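Local coordinates for protein aerobactin synthase IucA (Klebsiella pneumoniae subsp. pneumoniae, PDB 5JM8) that probably catalyses an ATP-dependent ligation step in the assembly of the siderophore aerobactin, as a member of the NIS synthetase family, at residues 317-322 with 413-418; 54-57 with 63-66. All blocks are in the same frame, centred on the assembly; numbering follows the deposited sequence.

How the interactions relate
Followed from the N terminus, the two contacts come one after the other, as separate loops that neither nest nor cross. Interaction 2 closes first: five residues separate 54-57 from 63-66, and the bulged pairing joins neighbouring strands of the antiparallel sheet near the start of the chain. Interaction 1 is the long-range one. Its 90 intervening residues, made of helix, strand and loop, lead from the turn after helix 310-318 to helix 394-420, which also packs against helix 475-500. Helix 475-500 also reaches interaction 2, where Ala500 touches Tyr56 and Arg64. The centres lie about 37 Å apart and the nearest atoms about 21 Å, without touching.

Interaction 1: 317-322 with 413-418; sequences ARFPTF and LFTAEA
Van der Waals packing of side chains, partly over a charged guanidinium, joins Arg318, Phe319 and Phe322, where helix 310-318 gives way to strand 322-324, to Thr415 and Leu413 on the long helix 394-420. The segment 317-322 illustrates how a chain leaving a helix can still lean on a second one: a type I beta turn, closed by Phe322 N to Phe319 O at 3.2 Å, brackets the two phenylalanines, and both side chains point toward helix 394-420. Thr415 serves Arg318 and Phe319 together. Its methyl CG2 sits at the edge of the Phe319 ring, near the ring plane, 3.7 Å from Phe319 CE2, and the same methyl lies over one face of the Arg318 guanidinium, 3.5 Å from Arg318 NH1. Arg318 gets there as an outstretched chain, with CG anti to the backbone N (chi1 -179°) and the methylenes extended as far as NE. In a second patch, Phe322 CE1 approaches Leu413 CD2 at a looser 4.4 Å, and Leu443 of strand 440-445 touches both residues. Thr415 OG1 turns back into its own helix to bond Lys411 O, whereas Arg318 NH1 reaches over to Asp419, one turn beyond Thr415, in a salt bridge. With a methyl over one face and NH1 held by Asp419, the guanidinium is probably limited in how it can turn.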
loop_
_atom_site.group_PDB
_atom_site.type_symbol
_atom_site.label_atom_id
_atom_site.label_comp_id
_atom_site.label_asym_id
_atom_site.label_seq_id
_atom_site.Cartn_x
_atom_site.Cartn_y
_atom_site.Cartn_z
ATOM N N ALA A 317 1.323 -21.671 -24.047
ATOM C CA ALA A 317 -0.105 -21.487 -24.269
ATOM C C ALA A 317 -0.904 -22.609 -23.623
ATOM O O ALA A 317 -1.997 -22.390 -23.100
ATOM C CB ALA A 317 -0.401 -21.421 -25.756
ATOM N N ARG A 318 -0.343 -23.813 -23.666
ATOM C CA ARG A 318 -1.001 -25.000 -23.132
ATOM C C ARG A 318 -1.016 -24.982 -21.609
ATOM O O ARG A 318 -1.919 -25.534 -20.978
ATOM C CB ARG A 318 -0.296 -26.255 -23.644
ATOM C CG ARG A 318 -0.903 -27.564 -23.183
ATOM C CD ARG A 318 -0.131 -28.732 -23.771
ATOM N NE ARG A 318 -0.604 -30.029 -23.292
ATOM C CZ ARG A 318 -0.096 -31.195 -23.680
ATOM N NH1 ARG A 318 0.903 -31.230 -24.555
ATOM N NH2 ARG A 318 -0.583 -32.328 -23.195
ATOM N N PHE A 319 0.002 -24.349 -21.032
ATOM C CA PHE A 319 0.103 -24.174 -19.587
ATOM C C PHE A 319 0.339 -22.700 -19.260
ATOM O O PHE A 319 1.472 -22.289 -19.013
ATOM C CB PHE A 319 1.237 -25.026 -19.014
ATOM C CG PHE A 319 1.092 -26.494 -19.293
ATOM C CD1 PHE A 319 0.301 -27.291 -18.485
ATOM C CD2 PHE A 319 1.755 -27.078 -20.359
ATOM C CE1 PHE A 319 0.168 -28.643 -18.739
ATOM C CE2 PHE A 319 1.628 -28.427 -20.617
ATOM C CZ PHE A 319 0.833 -29.212 -19.805
ATOM N N PRO A 320 -0.734 -21.895 -19.266
ATOM C CA PRO A 320 -0.593 -20.452 -19.038
ATOM C C PRO A 320 -0.133 -20.088 -17.624
ATOM O O PRO A 320 0.447 -19.017 -17.429
ATOM C CB PRO A 320 -2.007 -19.922 -19.294
ATOM C CG PRO A 320 -2.902 -21.079 -19.012
ATOM C CD PRO A 320 -2.140 -22.284 -19.474
ATOM N N THR A 321 -0.389 -20.962 -16.657
ATOM C CA THR A 321 -0.030 -20.693 -15.268
ATOM C C THR A 321 1.397 -21.134 -14.950
ATOM O O THR A 321 1.893 -20.898 -13.846
ATOM C CB THR A 321 -0.980 -21.400 -14.300
ATOM O OG1 THR A 321 -0.922 -22.814 -14.520
ATOM C CG2 THR A 321 -2.406 -20.914 -14.500
ATOM N N PHE A 322 2.048 -21.771 -15.920
ATOM C CA PHE A 322 3.431 -22.208 -15.767
ATOM C C PHE A 322 4.393 -21.181 -16.356
ATOM O O PHE A 322 4.264 -20.800 -17.519
ATOM C CB PHE A 322 3.637 -23.569 -16.436
ATOM C CG PHE A 322 5.082 -23.952 -16.600
ATOM C CD1 PHE A 322 5.912 -24.060 -15.499
ATOM C CD2 PHE A 322 5.608 -24.210 -17.856
ATOM C CE1 PHE A 322 7.242 -24.413 -15.645
ATOM C CE2 PHE A 322 6.936 -24.564 -18.007
ATOM C CZ PHE A 322 7.753 -24.667 -16.899
ATOM N N LEU A 413 5.642 -29.979 -15.960
ATOM C CA LEU A 413 7.028 -30.440 -15.959
ATOM C C LEU A 413 7.201 -31.804 -16.628
ATOM O O LEU A 413 8.157 -32.013 -17.376
ATOM C CB LEU A 413 7.557 -30.492 -14.526
ATOM C CG LEU A 413 7.742 -29.133 -13.845
ATOM C CD1 LEU A 413 8.003 -29.309 -12.359
ATOM C CD2 LEU A 413 8.868 -28.339 -14.492
ATOM N N PHE A 414 6.286 -32.731 -16.354
ATOM C CA PHE A 414 6.311 -34.043 -16.996
ATOM C C PHE A 414 5.942 -33.942 -18.474
ATOM O O PHE A 414 6.410 -34.734 -19.291
ATOM C CB PHE A 414 5.352 -35.009 -16.297
ATOM C CG PHE A 414 5.913 -35.643 -15.055
ATOM C CD1 PHE A 414 6.858 -36.653 -15.141
ATOM C CD2 PHE A 414 5.474 -35.248 -13.803
ATOM C CE1 PHE A 414 7.365 -37.243 -13.998
ATOM C CE2 PHE A 414 5.978 -35.834 -12.657
ATOM C CZ PHE A 414 6.923 -36.832 -12.754
ATOM N N THR A 415 5.092 -32.973 -18.806
ATOM C CA THR A 415 4.634 -32.782 -20.181
ATOM C C THR A 415 5.692 -32.083 -21.027
ATOM O O THR A 415 5.840 -32.370 -22.214
ATOM C CB THR A 415 3.331 -31.961 -20.237
ATOM O OG1 THR A 415 2.301 -32.634 -19.503
ATOM C CG2 THR A 415 2.873 -31.772 -21.675
ATOM N N ALA A 416 6.419 -31.157 -20.412
ATOM C CA ALA A 416 7.485 -30.438 -21.100
ATOM C C ALA A 416 8.579 -31.395 -21.570
ATOM O O ALA A 416 9.163 -31.207 -22.637
ATOM C CB ALA A 416 8.073 -29.375 -20.195
ATOM N N GLU A 417 8.855 -32.416 -20.764
ATOM C CA GLU A 417 9.839 -33.433 -21.123
ATOM C C GLU A 417 9.283 -34.412 -22.153
ATOM O O GLU A 417 9.942 -34.730 -23.140
ATOM C CB GLU A 417 10.296 -34.199 -19.876
ATOM C CG GLU A 417 11.332 -35.295 -20.146
ATOM C CD GLU A 417 10.727 -36.572 -20.713
ATOM O OE1 GLU A 417 9.674 -37.013 -20.205
ATOM O OE2 GLU A 417 11.302 -37.126 -21.676
ATOM N N ALA A 418 8.073 -34.901 -21.913
ATOM C CA ALA A 418 7.494 -35.933 -22.762
ATOM C C ALA A 418 7.177 -35.415 -24.163
ATOM O O ALA A 418 7.605 -36.000 -25.156
ATOM C CB ALA A 418 6.244 -36.495 -22.117
#

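Interaction 2: 54-57 with 63-66; sequences VAYF and HRFE
A classic beta bulge sets two residues, Ala55 and Tyr56, against the single Arg64, where the chain bends away from strand 49-54 before entering strand 64-72. The principle is economical: one carbonyl serves two amides. Arg64 O accepts Ala55 N at 2.8 Å and Tyr56 N at 3.2 Å, the latter on a lone pair in the carbonyl plane, and Arg64 N returns a bond to Tyr56 O. The buried part lies with His63 and Phe65, both against helix 14-26. Here Val54 CG2 meets Phe65 CE1 at 4.0 Å, and Leu40 of the adjoining strand touches both residues. At the boundary, buried His63 meets exposed Phe57, placing CE1 over one face of its ring, 3.4 Å from Phe57 CE1, with planes inclined by 36°. Ala55 and Arg64 are on the solvent side, although Ala500 of helix 475-500 touches Arg64 and Tyr56. Arg64 bends at chi3 (66°) and folds back across Ala55 and Tyr56. Tyr56 OH is hydrogen-bonded to Glu506 OE2, which tethers the far end of the ring. Guanidinium and ring planes are nearly parallel (12°) but do not stack: Arg64 NH2 lies oblique to the ring, and Tyr56 CB sits over the guanidinium face, 3.2 Å from Arg64 NH2.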
loop_
_atom_site.group_PDB
_atom_site.type_symbol
_atom_site.label_atom_id
_atom_site.label_comp_id
_atom_site.label_asym_id
_atom_site.label_seq_id
_atom_site.Cartn_x
_atom_site.Cartn_y
_atom_site.Cartn_z
ATOM N N VAL A 54 11.153 -43.038 18.258
ATOM C CA VAL A 54 10.495 -42.568 17.043
ATOM C C VAL A 54 9.128 -41.956 17.342
ATOM O O VAL A 54 8.214 -42.645 17.795
ATOM C CB VAL A 54 10.322 -43.714 16.031
ATOM C CG1 VAL A 54 9.666 -43.210 14.756
ATOM C CG2 VAL A 54 11.668 -44.354 15.717
ATOM N N ALA A 55 9.001 -40.657 17.079
ATOM C CA ALA A 55 7.734 -39.954 17.248
ATOM C C ALA A 55 6.881 -40.080 15.989
ATOM O O ALA A 55 5.658 -40.209 16.069
ATOM C CB ALA A 55 7.978 -38.491 17.581
ATOM N N TYR A 56 7.536 -40.036 14.832
ATOM C CA TYR A 56 6.866 -40.252 13.553
ATOM C C TYR A 56 7.731 -41.067 12.604
ATOM O O TYR A 56 8.852 -40.674 12.281
ATOM C CB TYR A 56 6.505 -38.919 12.901
ATOM C CG TYR A 56 5.881 -39.065 11.530
ATOM C CD1 TYR A 56 4.582 -39.532 11.385
ATOM C CD2 TYR A 56 6.590 -38.731 10.382
ATOM C CE1 TYR A 56 4.008 -39.666 10.136
ATOM C CE2 TYR A 56 6.019 -38.861 9.127
ATOM C CZ TYR A 56 4.730 -39.328 9.012
ATOM O OH TYR A 56 4.159 -39.463 7.770
ATOM N N PHE A 57 7.199 -42.203 12.161
ATOM C CA PHE A 57 7.876 -43.036 11.179
ATOM C C PHE A 57 7.331 -42.751 9.784
ATOM O O PHE A 57 6.124 -42.801 9.555
ATOM C CB PHE A 57 7.715 -44.518 11.515
ATOM C CG PHE A 57 8.451 -45.427 10.577
ATOM C CD1 PHE A 57 9.795 -45.702 10.770
ATOM C CD2 PHE A 57 7.805 -45.997 9.494
ATOM C CE1 PHE A 57 10.479 -46.533 9.903
ATOM C CE2 PHE A 57 8.483 -46.831 8.625
ATOM C CZ PHE A 57 9.823 -47.099 8.830
ATOM N N HIS A 63 11.595 -39.018 8.942
ATOM C CA HIS A 63 11.337 -39.427 10.320
ATOM C C HIS A 63 11.459 -38.272 11.304
ATOM O O HIS A 63 12.151 -37.287 11.044
ATOM C CB HIS A 63 12.304 -40.536 10.747
ATOM C CG HIS A 63 12.298 -41.728 9.844
ATOM N ND1 HIS A 63 11.194 -42.538 9.686
ATOM C CD2 HIS A 63 13.266 -42.254 9.058
ATOM C CE1 HIS A 63 11.479 -43.505 8.835
ATOM N NE2 HIS A 63 12.731 -43.357 8.439
ATOM N N ARG A 64 10.783 -38.415 12.441
ATOM C CA ARG A 64 10.940 -37.503 13.564
ATOM C C ARG A 64 11.349 -38.307 14.794
ATOM O O ARG A 64 10.569 -39.110 15.309
ATOM C CB ARG A 64 9.645 -36.726 13.829
ATOM C CG ARG A 64 9.773 -35.675 14.933
ATOM C CD ARG A 64 8.514 -34.823 15.094
ATOM N NE ARG A 64 7.369 -35.596 15.580
ATOM C CZ ARG A 64 6.376 -36.051 14.818
ATOM N NH1 ARG A 64 5.390 -36.745 15.372
ATOM N NH2 ARG A 64 6.354 -35.819 13.508
ATOM N N PHE A 65 12.584 -38.100 15.243
ATOM C CA PHE A 65 13.089 -38.756 16.443
ATOM C C PHE A 65 12.910 -37.870 17.672
ATOM O O PHE A 65 13.049 -36.647 17.600
ATOM C CB PHE A 65 14.573 -39.115 16.288
ATOM C CG PHE A 65 14.854 -40.150 15.232
ATOM C CD1 PHE A 65 13.854 -40.985 14.756
ATOM C CD2 PHE A 65 16.131 -40.288 14.716
ATOM C CE1 PHE A 65 14.126 -41.931 13.784
ATOM C CE2 PHE A 65 16.408 -41.232 13.746
ATOM C CZ PHE A 65 15.404 -42.054 13.280
ATOM N N GLU A 66 12.599 -38.504 18.799
ATOM C CA GLU A 66 12.574 -37.833 20.091
ATOM C C GLU A 66 13.934 -38.004 20.762
ATOM O O GLU A 66 14.444 -39.118 20.869
ATOM C CB GLU A 66 11.453 -38.392 20.970
ATOM C CG GLU A 66 11.380 -37.773 22.355
ATOM C CD GLU A 66 10.187 -38.263 23.155
ATOM O OE1 GLU A 66 9.320 -38.953 22.575
ATOM O OE2 GLU A 66 10.116 -37.959 24.365
#